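Local coordinates for hypothetical protein TM1012 (Thermotoga maritima, PDB 2FCL) that is of unknown function but probably transfers nucleotidyl groups, as its aminoglycoside-2''-adenylyltransferase relatives do, at residues Pro138-Leu142 against Glu143-Gln147; Gly64-Glu67 against Ile68-Ile71. All coordinates share one frame; numbering follows the deposited sequence.

Interaction 1: Pro138-Leu142 against Glu143-Gln147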
ATOM      1  N   PRO A 138       2.358   5.015  -8.487  1.00  7.72           N
ATOM      2  CA  PRO A 138       1.483   5.734  -7.590  1.00  7.77           C
ATOM      3  C   PRO A 138       1.785   5.371  -6.141  1.00  7.89           C
ATOM      4  O   PRO A 138       1.893   4.181  -5.821  1.00  8.07           O
ATOM      5  CB  PRO A 138       0.100   5.249  -8.009  1.00  8.28           C
ATOM      6  CG  PRO A 138       0.317   3.831  -8.496  1.00  8.62           C
ATOM      7  CD  PRO A 138       1.692   3.835  -9.087  1.00  8.37           C
ATOM      8  N   VAL A 139       1.907   6.393  -5.291  1.00  8.32           N
ATOM      9  CA  VAL A 139       2.218   6.213  -3.886  1.00  8.66           C
ATOM     10  C   VAL A 139       1.320   7.110  -3.060  1.00  9.75           C
ATOM     11  O   VAL A 139       0.717   8.052  -3.563  1.00 10.00           O
ATOM     12  CB  VAL A 139       3.701   6.519  -3.549  1.00  9.83           C
ATOM     13  CG1 VAL A 139       4.647   5.604  -4.303  1.00 10.25           C
ATOM     14  CG2 VAL A 139       4.038   7.971  -3.855  1.00 10.28           C
ATOM     15  N   LEU A 140       1.236   6.783  -1.784  1.00 11.09           N
ATOM     16  CA  LEU A 140       0.359   7.457  -0.874  1.00 12.16           C
ATOM     17  C   LEU A 140       1.117   8.563  -0.131  1.00 11.06           C
ATOM     18  O   LEU A 140       2.253   8.402   0.279  1.00 10.62           O
ATOM     19  CB  LEU A 140      -0.205   6.420   0.117  1.00 12.95           C
ATOM     20  CG  LEU A 140      -1.359   6.846   1.026  1.00 13.67           C
ATOM     21  CD1 LEU A 140      -2.486   7.459   0.243  1.00 15.33           C
ATOM     22  CD2 LEU A 140      -1.863   5.651   1.797  1.00 14.02           C
ATOM     23  N   SER A 141       0.469   9.702   0.032  1.00 12.07           N
ATOM     24  CA  SER A 141       0.990  10.819   0.817  1.00 13.08           C
ATOM     25  C   SER A 141       1.609  10.398   2.149  1.00 11.38           C
ATOM     26  O   SER A 141       0.956   9.705   2.920  1.00 11.98           O
ATOM     27  CB  SER A 141      -0.169  11.777   1.122  1.00 14.16           C
ATOM     28  OG  SER A 141       0.154  12.714   2.120  1.00 15.70           O
ATOM     29  N   LEU A 142       2.843  10.829   2.406  1.00 11.17           N
ATOM     30  CA  LEU A 142       3.516  10.519   3.674  1.00 11.06           C
ATOM     31  C   LEU A 142       2.805  11.164   4.857  1.00 11.12           C
ATOM     32  O   LEU A 142       2.698  10.561   5.912  1.00 11.28           O
ATOM     33  CB  LEU A 142       4.972  10.973   3.644  1.00 11.69           C
ATOM     34  CG  LEU A 142       5.855  10.235   2.637  1.00 11.65           C
ATOM     35  CD1 LEU A 142       7.272  10.801   2.634  1.00 13.49           C
ATOM     36  CD2 LEU A 142       5.895   8.753   2.914  1.00 11.89           C
ATOM     37  N   GLU A 143       2.295  12.376   4.672  1.00 11.45           N
ATOM     38  CA  GLU A 143       1.539  13.041   5.733  0.50 11.46           C
ATOM     39  C   GLU A 143       0.292  12.247   6.082  1.00 11.30           C
ATOM     40  O   GLU A 143      -0.046  12.079   7.267  1.00 12.26           O
ATOM     41  CB  GLU A 143       1.177  14.480   5.349  0.50 12.11           C
ATOM     42  CG  GLU A 143       2.370  15.426   5.267  0.50 12.31           C
ATOM     43  CD  GLU A 143       2.999  15.730   6.621  0.50 13.74           C
ATOM     44  OE1 GLU A 143       2.489  15.246   7.656  0.50 14.96           O
ATOM     45  OE2 GLU A 143       4.024  16.440   6.644  0.50 14.44           O
ATOM     46  N   TYR A 144      -0.402  11.753   5.052  1.00 11.04           N
ATOM     47  CA  TYR A 144      -1.572  10.925   5.268  1.00 11.15           C
ATOM     48  C   TYR A 144      -1.219   9.652   6.053  1.00 10.79           C
ATOM     49  O   TYR A 144      -1.906   9.295   7.012  1.00 11.05           O
ATOM     50  CB  TYR A 144      -2.256  10.575   3.935  1.00 11.27           C
ATOM     51  CG  TYR A 144      -3.471   9.705   4.098  1.00 11.48           C
ATOM     52  CD1 TYR A 144      -3.350   8.318   4.135  1.00 14.01           C
ATOM     53  CD2 TYR A 144      -4.719  10.256   4.259  1.00 13.83           C
ATOM     54  CE1 TYR A 144      -4.443   7.528   4.320  1.00 14.96           C
ATOM     55  CE2 TYR A 144      -5.805   9.474   4.441  1.00 14.23           C
ATOM     56  CZ  TYR A 144      -5.680   8.107   4.472  1.00 15.43           C
ATOM     57  OH  TYR A 144      -6.823   7.343   4.629  1.00 17.79           O
ATOM     58  N   GLU A 145      -0.164   8.963   5.651  1.00 10.42           N
ATOM     59  CA  GLU A 145       0.235   7.749   6.376  1.00 10.54           C
ATOM     60  C   GLU A 145       0.675   8.043   7.784  1.00  9.83           C
ATOM     61  O   GLU A 145       0.378   7.273   8.686  1.00 11.22           O
ATOM     62  CB  GLU A 145       1.302   6.986   5.627  1.00 12.15           C
ATOM     63  CG  GLU A 145       0.778   6.454   4.279  1.00 14.48           C
ATOM     64  CD  GLU A 145       1.027   4.977   4.088  1.00 13.43           C
ATOM     65  OE1 GLU A 145       0.505   4.172   4.879  1.00 18.78           O
ATOM     66  OE2 GLU A 145       1.718   4.579   3.133  1.00 12.06           O
ATOM     67  N   TYR A 146       1.368   9.163   7.984  1.00  9.85           N
ATOM     68  CA  TYR A 146       1.752   9.563   9.329  1.00 10.26           C
ATOM     69  C   TYR A 146       0.519   9.654  10.223  1.00 11.15           C
ATOM     70  O   TYR A 146       0.483   9.080  11.315  1.00 11.47           O
ATOM     71  CB  TYR A 146       2.473  10.909   9.271  1.00 10.81           C
ATOM     72  CG  TYR A 146       2.643  11.536  10.632  1.00 10.67           C
ATOM     73  CD1 TYR A 146       3.477  10.970  11.578  1.00 11.60           C
ATOM     74  CD2 TYR A 146       1.939  12.675  10.995  1.00 12.06           C
ATOM     75  CE1 TYR A 146       3.621  11.529  12.856  1.00 12.53           C
ATOM     76  CE2 TYR A 146       2.071  13.237  12.253  1.00 12.98           C
ATOM     77  CZ  TYR A 146       2.911  12.651  13.183  1.00 12.76           C
ATOM     78  OH  TYR A 146       3.062  13.226  14.417  1.00 15.23           O
ATOM     79  N   GLN A 147      -0.499  10.382   9.767  1.00 10.93           N
ATOM     80  CA  GLN A 147      -1.690  10.555  10.583  1.00 12.57           C
ATOM     81  C   GLN A 147      -2.415   9.225  10.809  1.00 12.34           C
ATOM     82  O   GLN A 147      -2.940   8.951  11.899  1.00 14.36           O
ATOM     83  CB  GLN A 147      -2.623  11.567   9.918  1.00 14.16           C
ATOM     84  CG  GLN A 147      -2.076  12.979   9.836  1.00 16.12           C
ATOM     85  CD  GLN A 147      -1.903  13.654  11.178  1.00 18.87           C
ATOM     86  OE1 GLN A 147      -2.532  13.268  12.168  1.00 22.65           O
ATOM     87  NE2 GLN A 147      -1.050  14.668  11.220  1.00 18.03           N
TER
HETATM   88  O   HOH W   1       3.279   6.317   1.776  1.00 13.73           O

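Interaction 2: Gly64-Glu67 against Ile68-Ile71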
ATOM      1  N   GLY A  64     -11.213  -2.721  -7.234  1.00 11.40           N
ATOM      2  CA  GLY A  64      -9.811  -2.879  -7.588  1.00 10.03           C
ATOM      3  C   GLY A  64      -9.171  -4.084  -6.937  1.00 10.53           C
ATOM      4  O   GLY A  64      -8.321  -4.715  -7.527  1.00 10.15           O
ATOM      5  N   ALA A  65      -9.579  -4.407  -5.714  1.00  9.51           N
ATOM      6  CA  ALA A  65      -8.956  -5.532  -5.033  1.00  9.27           C
ATOM      7  C   ALA A  65      -9.219  -6.835  -5.793  1.00  9.10           C
ATOM      8  O   ALA A  65      -8.315  -7.647  -5.979  1.00  9.71           O
ATOM      9  CB  ALA A  65      -9.461  -5.638  -3.608  1.00 10.18           C
ATOM     10  N   TYR A  66     -10.463  -7.031  -6.218  1.00 10.65           N
ATOM     11  CA  TYR A  66     -10.845  -8.220  -6.973  1.00 11.53           C
ATOM     12  C   TYR A  66     -10.247  -8.214  -8.366  1.00 11.01           C
ATOM     13  O   TYR A  66      -9.866  -9.260  -8.873  1.00 11.44           O
ATOM     14  CB  TYR A  66     -12.381  -8.416  -6.959  1.00 12.21           C
ATOM     15  CG  TYR A  66     -12.888  -8.586  -5.550  1.00 12.59           C
ATOM     16  CD1 TYR A  66     -12.832  -9.813  -4.915  1.00 12.74           C
ATOM     17  CD2 TYR A  66     -13.364  -7.502  -4.830  1.00 11.95           C
ATOM     18  CE1 TYR A  66     -13.243  -9.958  -3.616  1.00 14.04           C
ATOM     19  CE2 TYR A  66     -13.771  -7.632  -3.528  1.00 13.02           C
ATOM     20  CZ  TYR A  66     -13.706  -8.872  -2.929  1.00 13.36           C
ATOM     21  OH  TYR A  66     -14.083  -9.016  -1.627  1.00 15.22           O
ATOM     22  N   GLU A  67     -10.110  -7.037  -8.971  1.00 10.66           N
ATOM     23  CA  GLU A  67      -9.436  -6.928 -10.257  1.00 11.20           C
ATOM     24  C   GLU A  67      -7.955  -7.271 -10.165  1.00 10.10           C
ATOM     25  O   GLU A  67      -7.424  -7.961 -11.035  1.00 10.02           O
ATOM     26  CB  GLU A  67      -9.625  -5.526 -10.870  1.00 12.07           C
ATOM     27  CG  GLU A  67     -10.934  -5.316 -11.612  1.00 16.15           C
ATOM     28  CD  GLU A  67     -10.987  -6.155 -12.880  1.00 19.19           C
ATOM     29  OE1 GLU A  67     -11.311  -7.359 -12.802  1.00 19.08           O
ATOM     30  OE2 GLU A  67     -10.638  -5.618 -13.943  1.00 23.27           O
ATOM     31  N   ILE A  68      -7.275  -6.758  -9.138  1.00  9.40           N
ATOM     32  CA  ILE A  68      -5.859  -7.077  -8.957  1.00  9.55           C
ATOM     33  C   ILE A  68      -5.665  -8.581  -8.774  1.00  9.46           C
ATOM     34  O   ILE A  68      -4.792  -9.185  -9.382  1.00  9.47           O
ATOM     35  CB  ILE A  68      -5.266  -6.262  -7.776  1.00  9.64           C
ATOM     36  CG1 ILE A  68      -5.211  -4.786  -8.157  1.00 10.14           C
ATOM     37  CG2 ILE A  68      -3.895  -6.778  -7.370  1.00 10.89           C
ATOM     38  CD1 ILE A  68      -4.879  -3.865  -7.020  1.00 10.56           C
ATOM     39  N   GLU A  69      -6.510  -9.202  -7.962  1.00  9.75           N
ATOM     40  CA  GLU A  69      -6.444 -10.645  -7.794  1.00 11.28           C
ATOM     41  C   GLU A  69      -6.580 -11.364  -9.148  1.00 10.66           C
ATOM     42  O   GLU A  69      -5.843 -12.304  -9.432  1.00 11.53           O
ATOM     43  CB  GLU A  69      -7.554 -11.101  -6.839  1.00 13.26           C
ATOM     44  CG  GLU A  69      -7.735 -12.582  -6.722  1.00 15.23           C
ATOM     45  CD  GLU A  69      -8.847 -12.901  -5.745  1.00 15.30           C
ATOM     46  OE1 GLU A  69     -10.020 -12.516  -5.976  1.00 19.10           O
ATOM     47  OE2 GLU A  69      -8.530 -13.479  -4.726  1.00 23.46           O
ATOM     48  N   ARG A  70      -7.529 -10.943  -9.982  1.00  9.80           N
ATOM     49  CA  ARG A  70      -7.690 -11.549 -11.303  1.00 10.85           C
ATOM     50  C   ARG A  70      -6.448 -11.347 -12.164  1.00 10.06           C
ATOM     51  O   ARG A  70      -5.956 -12.270 -12.811  1.00 10.31           O
ATOM     52  CB  ARG A  70      -8.903 -10.938 -12.016  1.00 12.91           C
ATOM     53  CG  ARG A  70      -9.225 -11.567 -13.359  1.00 15.84           C
ATOM     54  CD  ARG A  70     -10.380 -10.862 -14.086  1.00 17.36           C
ATOM     55  NE  ARG A  70     -10.081  -9.467 -14.403  1.00 19.01           N
ATOM     56  CZ  ARG A  70      -9.248  -9.048 -15.356  1.00 25.04           C
ATOM     57  NH1 ARG A  70      -8.625  -9.912 -16.144  1.00 29.24           N
ATOM     58  NH2 ARG A  70      -9.050  -7.748 -15.536  1.00 25.69           N
ATOM     59  N   ILE A  71      -5.943 -10.120 -12.188  1.00  9.00           N
ATOM     60  CA  ILE A  71      -4.826  -9.779 -13.043  1.00  8.66           C
ATOM     61  C   ILE A  71      -3.572 -10.550 -12.654  1.00  8.97           C
ATOM     62  O   ILE A  71      -2.767 -10.863 -13.516  1.00  9.43           O
ATOM     63  CB  ILE A  71      -4.610  -8.255 -13.013  1.00  9.82           C
ATOM     64  CG1 ILE A  71      -5.749  -7.582 -13.777  1.00 10.46           C
ATOM     65  CG2 ILE A  71      -3.272  -7.862 -13.628  1.00  9.98           C
ATOM     66  CD1 ILE A  71      -5.874  -6.089 -13.483  1.00 12.55           C
TER
HETATM   67  O   HOH W   2     -11.062 -11.681  -8.269  1.00 17.61           O

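Interaction 1: Pro138-Leu142 against Glu143-Gln147
Leu140 meets Tyr144 and Glu145 at the N-cap of helix 142-149, where an extended run of chain becomes helical just after Ser141. Leu140 reaches the helix from the cap side. Its CG stands anti to the backbone N (chi1 -169°), which carries CD2 into the fork between two helical side chains: CD2 lies 3.7 Å from Glu145 CG, and meets Tyr144 CD1 at 3.8 Å, approaching the ring at a slant. One methyl thus fills the angle between an aromatic ring and the aliphatic part of a glutamate. Leu142, the first helical residue, contributes mainly backbone: its O accepts from Tyr146 N at 2.8 Å, and Tyr146 CB lies 3.4 Å from the same Leu142 O. Its CB bond leads away from the following residues, and the side chain packs on Phe44 of helix 40-46 and on Gln47.

The cap itself rests on Ser141. Its OG accepts an almost straight bond (167°) from Tyr144 N at 3.1 Å and so satisfies an otherwise unmatched N-H of the first turn, while Ser141 O starts the regular helical ladder by accepting from Glu145 N. Ser141 OG and Glu143 N also hydrogen-bond an unidentified ligand, probably from the crystallisation liquor.

Glu145 bends back at chi2 over Leu140, bringing its carboxylate to Gly40 N at the start of helix 40-46, a glycine that probably belongs to the family's Gly-Ser signature. A single water finishes the link, donating to Glu145 OE2 at 2.7 Å and to Leu140 O at 2.8 Å.

Interaction 2: Gly64-Glu67 against Ile68-Ile71
Glu67 turns CG away from its carbonyl carbon (chi1 -82°) and folds again at chi2, while Arg70 sends CG anti to the backbone N (chi1 -176°) and bends at chi3; these turns lay the two side chains alongside one another, pointing the same way. Arg70 then grips the carboxylate side-on, NE to Glu67 OE1 at 2.9 Å and NH2 to Glu67 OE2 at 3.1 Å. Both bonds are nearly straight and leave in the guanidinium plane, yet they reach the syn sides from out of the carboxylate plane, since the two groups are twisted by 33°. With Glu67 cut back to an alanine, Arg70 NE and NH2 would probably lose their anionic mate and the guanidinium be freer to turn.

Farther round, a water donates to Tyr66 O at 2.8 Å and to Glu69 OE1 at 2.7 Å, while Glu69 OE2 accepts from Val80 N and Tyr66 OH pairs with His91. Ile68 lays CG1 3.2 Å from Gly64 O and, with Ala65, packs on strands 57-60 and 103-106. Charged pair outward and apolar residues against the sheet make helix 62-71 an amphipathic helix of an alpha/beta fold, bearing an i to i+3 salt bridge.

How the interactions relate
From the N terminus the chain reaches interaction 2 first, in helix 62-71, directly after strand 57-60. Interaction 1 comes much later, beyond strand 103-106, where a loop runs into helix 142-149. Each is a single unbroken run, so neither closes a long loop, and the two stand in series without nesting or crossing. The centres of interactions 1 and 2 are about 23 Å apart. They lie on opposite sides of the middle of the chain, with nearest atoms about 9 Å apart. Interaction 2 lies on the helix against strands 57-60 and 103-106, whereas interaction 1 ties helix 142-149 back to strand 36-39 and helix 40-46; the mixed sheet is common ground for both.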